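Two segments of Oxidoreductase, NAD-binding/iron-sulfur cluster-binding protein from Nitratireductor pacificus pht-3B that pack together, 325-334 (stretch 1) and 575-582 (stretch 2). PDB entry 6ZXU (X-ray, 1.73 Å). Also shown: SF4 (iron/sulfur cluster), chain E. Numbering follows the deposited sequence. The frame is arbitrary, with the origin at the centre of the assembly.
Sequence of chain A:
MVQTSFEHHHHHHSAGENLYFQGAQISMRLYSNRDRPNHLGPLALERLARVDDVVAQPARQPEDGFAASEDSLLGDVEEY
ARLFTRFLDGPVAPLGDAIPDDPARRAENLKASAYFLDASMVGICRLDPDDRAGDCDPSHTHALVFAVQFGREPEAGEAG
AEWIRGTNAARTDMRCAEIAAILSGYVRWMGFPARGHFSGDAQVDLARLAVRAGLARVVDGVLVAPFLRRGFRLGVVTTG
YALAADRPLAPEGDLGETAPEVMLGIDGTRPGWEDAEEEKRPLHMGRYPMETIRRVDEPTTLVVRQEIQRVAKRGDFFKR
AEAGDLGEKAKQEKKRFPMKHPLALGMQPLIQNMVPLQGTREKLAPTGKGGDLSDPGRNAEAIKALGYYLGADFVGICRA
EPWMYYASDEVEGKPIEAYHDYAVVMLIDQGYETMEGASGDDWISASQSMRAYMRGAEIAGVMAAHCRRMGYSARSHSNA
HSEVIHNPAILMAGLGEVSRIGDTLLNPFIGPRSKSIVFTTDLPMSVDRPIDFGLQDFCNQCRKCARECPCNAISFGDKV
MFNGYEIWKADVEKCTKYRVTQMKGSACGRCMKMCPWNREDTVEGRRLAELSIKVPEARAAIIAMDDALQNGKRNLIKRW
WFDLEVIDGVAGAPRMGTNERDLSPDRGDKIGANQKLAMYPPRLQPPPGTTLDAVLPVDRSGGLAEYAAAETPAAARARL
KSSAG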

ATOM      1  N   ASP A 325     -25.719  -8.272 -10.495  1.00 21.20           N
ATOM      2  CA  ASP A 325     -25.383  -8.775 -11.848  1.00 19.98           C
ATOM      3  C   ASP A 325     -24.685 -10.108 -11.867  1.00 20.56           C
ATOM      4  O   ASP A 325     -24.706 -10.799 -12.855  1.00 18.58           O
ATOM      5  CB  ASP A 325     -24.461  -7.780 -12.574  1.00 20.25           C
ATOM      6  CG  ASP A 325     -25.029  -6.371 -12.734  1.00 23.31           C
ATOM      7  OD1 ASP A 325     -26.182  -6.087 -12.309  1.00 23.11           O
ATOM      8  OD2 ASP A 325     -24.299  -5.493 -13.344  1.00 22.67           O
ATOM      9  N   LEU A 326     -24.020 -10.483 -10.757  1.00 20.85           N
ATOM     10  CA  LEU A 326     -23.246 -11.737 -10.727  1.00 23.33           C
ATOM     11  C   LEU A 326     -23.912 -12.854  -9.860  1.00 26.46           C
ATOM     12  O   LEU A 326     -23.252 -13.817  -9.455  1.00 27.06           O
ATOM     13  CB  LEU A 326     -21.851 -11.456 -10.188  1.00 22.00           C
ATOM     14  CG  LEU A 326     -20.783 -10.855 -11.087  1.00 24.81           C
ATOM     15  CD1 LEU A 326     -21.185  -9.640 -11.771  1.00 26.36           C
ATOM     16  CD2 LEU A 326     -19.506 -10.452 -10.300  1.00 26.31           C
ATOM     17  N   GLY A 327     -25.170 -12.695  -9.525  1.00 25.44           N
ATOM     18  CA  GLY A 327     -25.867 -13.697  -8.718  1.00 23.72           C
ATOM     19  C   GLY A 327     -25.995 -13.276  -7.274  1.00 24.60           C
ATOM     20  O   GLY A 327     -25.426 -12.253  -6.816  1.00 22.93           O
ATOM     21  N   GLU A 328     -26.734 -14.085  -6.518  1.00 25.95           N
ATOM     22  CA  GLU A 328     -27.088 -13.738  -5.123  1.00 24.90           C
ATOM     23  C   GLU A 328     -25.911 -13.838  -4.235  1.00 21.82           C
ATOM     24  O   GLU A 328     -25.724 -12.972  -3.367  1.00 24.63           O
ATOM     25  CB  GLU A 328     -28.251 -14.656  -4.562  1.00 25.17           C
ATOM     26  N   LYS A 329     -25.101 -14.873  -4.379  1.00 24.06           N
ATOM     27  CA  LYS A 329     -23.976 -15.043  -3.397  1.00 24.15           C
ATOM     28  C   LYS A 329     -22.988 -13.904  -3.438  1.00 27.27           C
ATOM     29  O   LYS A 329     -22.587 -13.324  -2.362  1.00 23.93           O
ATOM     30  CB  LYS A 329     -23.241 -16.361  -3.584  1.00 31.49           C
ATOM     31  CG  LYS A 329     -22.402 -16.690  -2.346  1.00 37.37           C
ATOM     32  CD  LYS A 329     -21.571 -17.961  -2.498  1.00 51.47           C
ATOM     33  CE  LYS A 329     -22.219 -19.275  -1.972  1.00 61.56           C
ATOM     34  NZ  LYS A 329     -21.179 -20.371  -1.937  1.00 70.00           N
ATOM     35  N   ALA A 330     -22.639 -13.502  -4.678  1.00 23.58           N
ATOM     36  CA  ALA A 330     -21.750 -12.359  -4.839  1.00 22.82           C
ATOM     37  C   ALA A 330     -22.338 -11.060  -4.233  1.00 22.35           C
ATOM     38  O   ALA A 330     -21.631 -10.264  -3.585  1.00 22.64           O
ATOM     39  CB  ALA A 330     -21.436 -12.197  -6.296  1.00 20.95           C
ATOM     40  N   LYS A 331     -23.633 -10.859  -4.415  1.00 22.13           N
ATOM     41  CA  LYS A 331     -24.332  -9.726  -3.819  1.00 20.95           C
ATOM     42  C   LYS A 331     -24.276  -9.756  -2.274  1.00 23.36           C
ATOM     43  O   LYS A 331     -23.964  -8.744  -1.615  1.00 23.27           O
ATOM     44  CB  LYS A 331     -25.761  -9.719  -4.325  1.00 24.06           C
ATOM     45  CG  LYS A 331     -26.530  -8.489  -3.951  1.00 24.98           C
ATOM     46  CD  LYS A 331     -27.973  -8.659  -4.416  1.00 31.30           C
ATOM     47  CE  LYS A 331     -28.834  -7.545  -3.811  1.00 44.06           C
ATOM     48  NZ  LYS A 331     -30.265  -7.481  -4.339  1.00 55.89           N
ATOM     49  N   GLN A 332     -24.568 -10.910  -1.712  1.00 21.17           N
ATOM     50  CA  GLN A 332     -24.596 -11.080  -0.247  1.00 26.45           C
ATOM     51  C   GLN A 332     -23.196 -10.820   0.341  1.00 26.30           C
ATOM     52  O   GLN A 332     -23.099 -10.248   1.447  1.00 27.28           O
ATOM     53  CB  GLN A 332     -25.052 -12.513   0.203  1.00 23.51           C
ATOM     54  N   GLU A 333     -22.141 -11.229  -0.385  1.00 24.69           N
ATOM     55  CA  GLU A 333     -20.778 -11.169   0.166  1.00 23.98           C
ATOM     56  C   GLU A 333     -20.012  -9.925  -0.157  1.00 26.35           C
ATOM     57  O   GLU A 333     -18.955  -9.685   0.448  1.00 24.77           O
ATOM     58  CB  GLU A 333     -19.989 -12.371  -0.252  1.00 25.38           C
ATOM     59  CG  GLU A 333     -20.405 -13.625   0.525  1.00 30.27           C
ATOM     60  CD  GLU A 333     -20.070 -13.567   2.092  1.00 38.95           C
ATOM     61  OE1 GLU A 333     -18.887 -13.320   2.535  1.00 31.81           O
ATOM     62  OE2 GLU A 333     -21.038 -13.724   2.907  1.00 38.29           O
ATOM     63  N   LYS A 334     -20.609  -9.034  -0.966  1.00 26.68           N
ATOM     64  CA  LYS A 334     -19.922  -7.874  -1.494  1.00 23.38           C
ATOM     65  C   LYS A 334     -19.377  -6.988  -0.395  1.00 26.34           C
ATOM     66  O   LYS A 334     -18.214  -6.536  -0.504  1.00 25.76           O
ATOM     67  CB  LYS A 334     -20.801  -7.078  -2.460  1.00 25.92           C
ATOM     68  CG  LYS A 334     -20.480  -5.557  -2.682  1.00 28.48           C
ATOM     69  CD  LYS A 334     -19.199  -5.297  -3.245  1.00 29.11           C
ATOM     70  CE  LYS A 334     -18.955  -3.831  -3.686  1.00 31.75           C
ATOM     71  NZ  LYS A 334     -19.141  -2.735  -2.720  1.00 34.86           N
ATOM     72  N   CYS A 575     -12.463 -13.714 -11.772  1.00 15.68           N
ATOM     73  CA  CYS A 575     -11.697 -13.159 -10.668  1.00 14.87           C
ATOM     74  C   CYS A 575     -12.631 -12.474  -9.643  1.00 14.69           C
ATOM     75  O   CYS A 575     -12.549 -12.760  -8.411  1.00 13.51           O
ATOM     76  CB  CYS A 575     -10.601 -12.222 -11.156  1.00 14.51           C
ATOM     77  SG  CYS A 575      -9.764 -11.410  -9.819  1.00 14.10           S
ATOM     78  N   THR A 576     -13.600 -11.694 -10.071  1.00 14.15           N
ATOM     79  CA  THR A 576     -14.510 -11.094  -9.098  1.00 14.14           C
ATOM     80  C   THR A 576     -15.210 -12.129  -8.212  1.00 14.48           C
ATOM     81  O   THR A 576     -15.277 -12.010  -6.976  1.00 12.93           O
ATOM     82  CB  THR A 576     -15.601 -10.205  -9.798  1.00 14.02           C
ATOM     83  OG1 THR A 576     -14.945  -9.200 -10.542  1.00 11.68           O
ATOM     84  CG2 THR A 576     -16.457  -9.507  -8.761  1.00 14.06           C
ATOM     85  N   LYS A 577     -15.749 -13.183  -8.840  1.00 18.05           N
ATOM     86  CA  LYS A 577     -16.488 -14.182  -8.090  1.00 17.75           C
ATOM     87  C   LYS A 577     -15.564 -14.884  -7.089  1.00 18.44           C
ATOM     88  O   LYS A 577     -15.953 -15.093  -5.927  1.00 18.66           O
ATOM     89  CB  LYS A 577     -17.098 -15.197  -9.045  1.00 22.59           C
ATOM     90  CG  LYS A 577     -18.374 -14.664  -9.644  1.00 29.70           C
ATOM     91  CD  LYS A 577     -18.918 -15.579 -10.751  1.00 33.47           C
ATOM     92  CE  LYS A 577     -20.401 -15.261 -10.997  1.00 38.64           C
ATOM     93  NZ  LYS A 577     -20.773 -15.632 -12.382  1.00 45.37           N
ATOM     94  N   TYR A 578     -14.339 -15.233  -7.482  1.00 18.40           N
ATOM     95  CA  TYR A 578     -13.415 -15.849  -6.544  1.00 17.55           C
ATOM     96  C   TYR A 578     -13.089 -14.915  -5.369  1.00 17.79           C
ATOM     97  O   TYR A 578     -13.235 -15.287  -4.209  1.00 16.08           O
ATOM     98  CB  TYR A 578     -12.138 -16.359  -7.239  1.00 18.19           C
ATOM     99  CG  TYR A 578     -11.237 -17.127  -6.309  1.00 18.87           C
ATOM    100  CD1 TYR A 578     -11.535 -18.429  -5.946  1.00 17.53           C
ATOM    101  CD2 TYR A 578     -10.130 -16.535  -5.719  1.00 16.06           C
ATOM    102  CE1 TYR A 578     -10.736 -19.135  -5.039  1.00 20.14           C
ATOM    103  CE2 TYR A 578      -9.327 -17.240  -4.842  1.00 20.54           C
ATOM    104  CZ  TYR A 578      -9.628 -18.558  -4.505  1.00 18.22           C
ATOM    105  OH  TYR A 578      -8.831 -19.251  -3.619  1.00 19.17           O
ATOM    106  N   ARG A 579     -12.695 -13.703  -5.642  1.00 16.15           N
ATOM    107  CA  ARG A 579     -12.323 -12.809  -4.575  1.00 17.63           C
ATOM    108  C   ARG A 579     -13.484 -12.504  -3.596  1.00 18.34           C
ATOM    109  O   ARG A 579     -13.289 -12.483  -2.377  1.00 17.27           O
ATOM    110  CB  ARG A 579     -11.775 -11.502  -5.154  1.00 16.57           C
ATOM    111  CG  ARG A 579     -10.507 -11.644  -5.948  1.00 17.90           C
ATOM    112  CD  ARG A 579      -9.814 -10.314  -6.319  1.00 19.45           C
ATOM    113  NE  ARG A 579      -9.207  -9.710  -5.171  1.00 18.95           N
ATOM    114  CZ  ARG A 579      -9.271  -8.458  -4.843  1.00 19.51           C
ATOM    115  NH1 ARG A 579      -8.621  -8.030  -3.784  1.00 20.01           N
ATOM    116  NH2 ARG A 579      -9.901  -7.614  -5.608  1.00 26.23           N
ATOM    117  N   VAL A 580     -14.692 -12.247  -4.129  1.00 17.60           N
ATOM    118  CA  VAL A 580     -15.847 -11.866  -3.316  1.00 18.51           C
ATOM    119  C   VAL A 580     -16.348 -13.067  -2.495  1.00 20.15           C
ATOM    120  O   VAL A 580     -16.724 -12.916  -1.344  1.00 21.75           O
ATOM    121  CB  VAL A 580     -16.965 -11.302  -4.177  1.00 17.27           C
ATOM    122  CG1 VAL A 580     -18.266 -11.124  -3.418  1.00 18.05           C
ATOM    123  CG2 VAL A 580     -16.496  -9.923  -4.724  1.00 16.89           C
ATOM    124  N   THR A 581     -16.364 -14.231  -3.122  1.00 18.54           N
ATOM    125  CA  THR A 581     -17.061 -15.386  -2.547  1.00 20.74           C
ATOM    126  C   THR A 581     -16.220 -16.572  -2.016  1.00 23.23           C
ATOM    127  O   THR A 581     -16.761 -17.423  -1.363  1.00 22.40           O
ATOM    128  CB  THR A 581     -18.135 -16.001  -3.496  1.00 19.84           C
ATOM    129  OG1 THR A 581     -17.504 -16.760  -4.491  1.00 23.79           O
ATOM    130  CG2 THR A 581     -19.028 -14.968  -4.147  1.00 21.38           C
ATOM    131  N   GLN A 582     -14.936 -16.690  -2.296  1.00 21.58           N
ATOM    132  CA  GLN A 582     -14.206 -17.809  -1.741  1.00 19.68           C
ATOM    133  C   GLN A 582     -14.108 -17.716  -0.208  1.00 21.62           C
ATOM    134  O   GLN A 582     -14.028 -16.611   0.369  1.00 19.88           O
ATOM    135  CB  GLN A 582     -12.850 -17.975  -2.403  1.00 19.98           C
ATOM    136  CG  GLN A 582     -11.793 -16.902  -2.072  1.00 20.09           C
ATOM    137  CD  GLN A 582     -10.888 -17.341  -0.935  1.00 21.59           C
ATOM    138  OE1 GLN A 582     -10.951 -18.480  -0.486  1.00 18.56           O
ATOM    139  NE2 GLN A 582     -10.012 -16.468  -0.519  1.00 18.38           N
TER
HETATM  140 FE1  SF4 E 702      -7.957 -12.666  -9.278  1.00 14.59          FE
HETATM  141 FE2  SF4 E 702      -6.585 -14.122  -7.359  1.00 15.43          FE
HETATM  142 FE3  SF4 E 702      -5.166 -12.721  -9.315  1.00 14.06          FE
HETATM  143 FE4  SF4 E 702      -6.600 -14.979  -9.945  1.00 16.30          FE
HETATM  144  S1  SF4 E 702      -4.862 -14.822  -8.598  1.00 17.80           S
HETATM  145  S2  SF4 E 702      -6.567 -13.004 -11.037  1.00 17.65           S
HETATM  146  S3  SF4 E 702      -8.358 -14.769  -8.523  1.00 18.06           S
HETATM  147  S4  SF4 E 702      -6.543 -11.878  -7.784  1.00 17.87           S
HETATM  148  O   HOH W   1     -18.662 -19.680  -1.795  1.00 51.77           O
HETATM  149  O   HOH W   2     -16.735 -13.888   1.207  1.00 23.63           O

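Two helices can pack closely without a single direct hydrogen bond between them, and this pair is a compact example. The helix that starts at Glu328, with Gly327 at its N-cap, crosses the helix that runs through 575-581 at 50°, with the axes 9.2 Å apart at closest approach. The backbones come close at Ala330, whose CA lies 6.0 Å from the CA of Thr581. Backbone bonds run within each helix, as from Glu333 N to Lys329 O and from Val580 N to Thr576 O, both 2.9 Å; between the helices the contact is van der Waals packing and water bridges.

Val580 is central to the apolar contact. Val580 CG1 lies 3.5 Å from Ala330 O, 4.4 Å from Ala330 CB and 3.8 Å from Glu333 CB, so one methyl meets both residues across a helical turn. Thr581 adds its own methyl, with Thr581 CG2 3.8 Å from Ala330 CA, while its hydroxyl turns back on its own helix: Thr581 OG1 donates to Lys577 O at 2.7 Å, which satisfies the polar group and leaves carbon for the neighbour. Before the first helix, Leu326 extends the contact, Leu326 CD2 resting 3.5 Å from Thr576 CG2. The aliphatic part of Lys577 reaches the same leucine, Lys577 CE lying 3.5 Å from Leu326 O.

Polar groups are joined through water. One molecule accepts from Lys329 NZ at 2.6 Å and donates to Thr581 O at 3.0 Å; another donates to both Glu333 OE1 (2.6 Å) and Val580 O (2.7 Å). Both carbonyls lie near the C-terminal end of the second helix, where water can still reach them.

Away from this contact, Cys575 SG binds FE1 of the iron/sulfur cluster at 2.3 Å, so the helix that packs here also carries a cluster ligand.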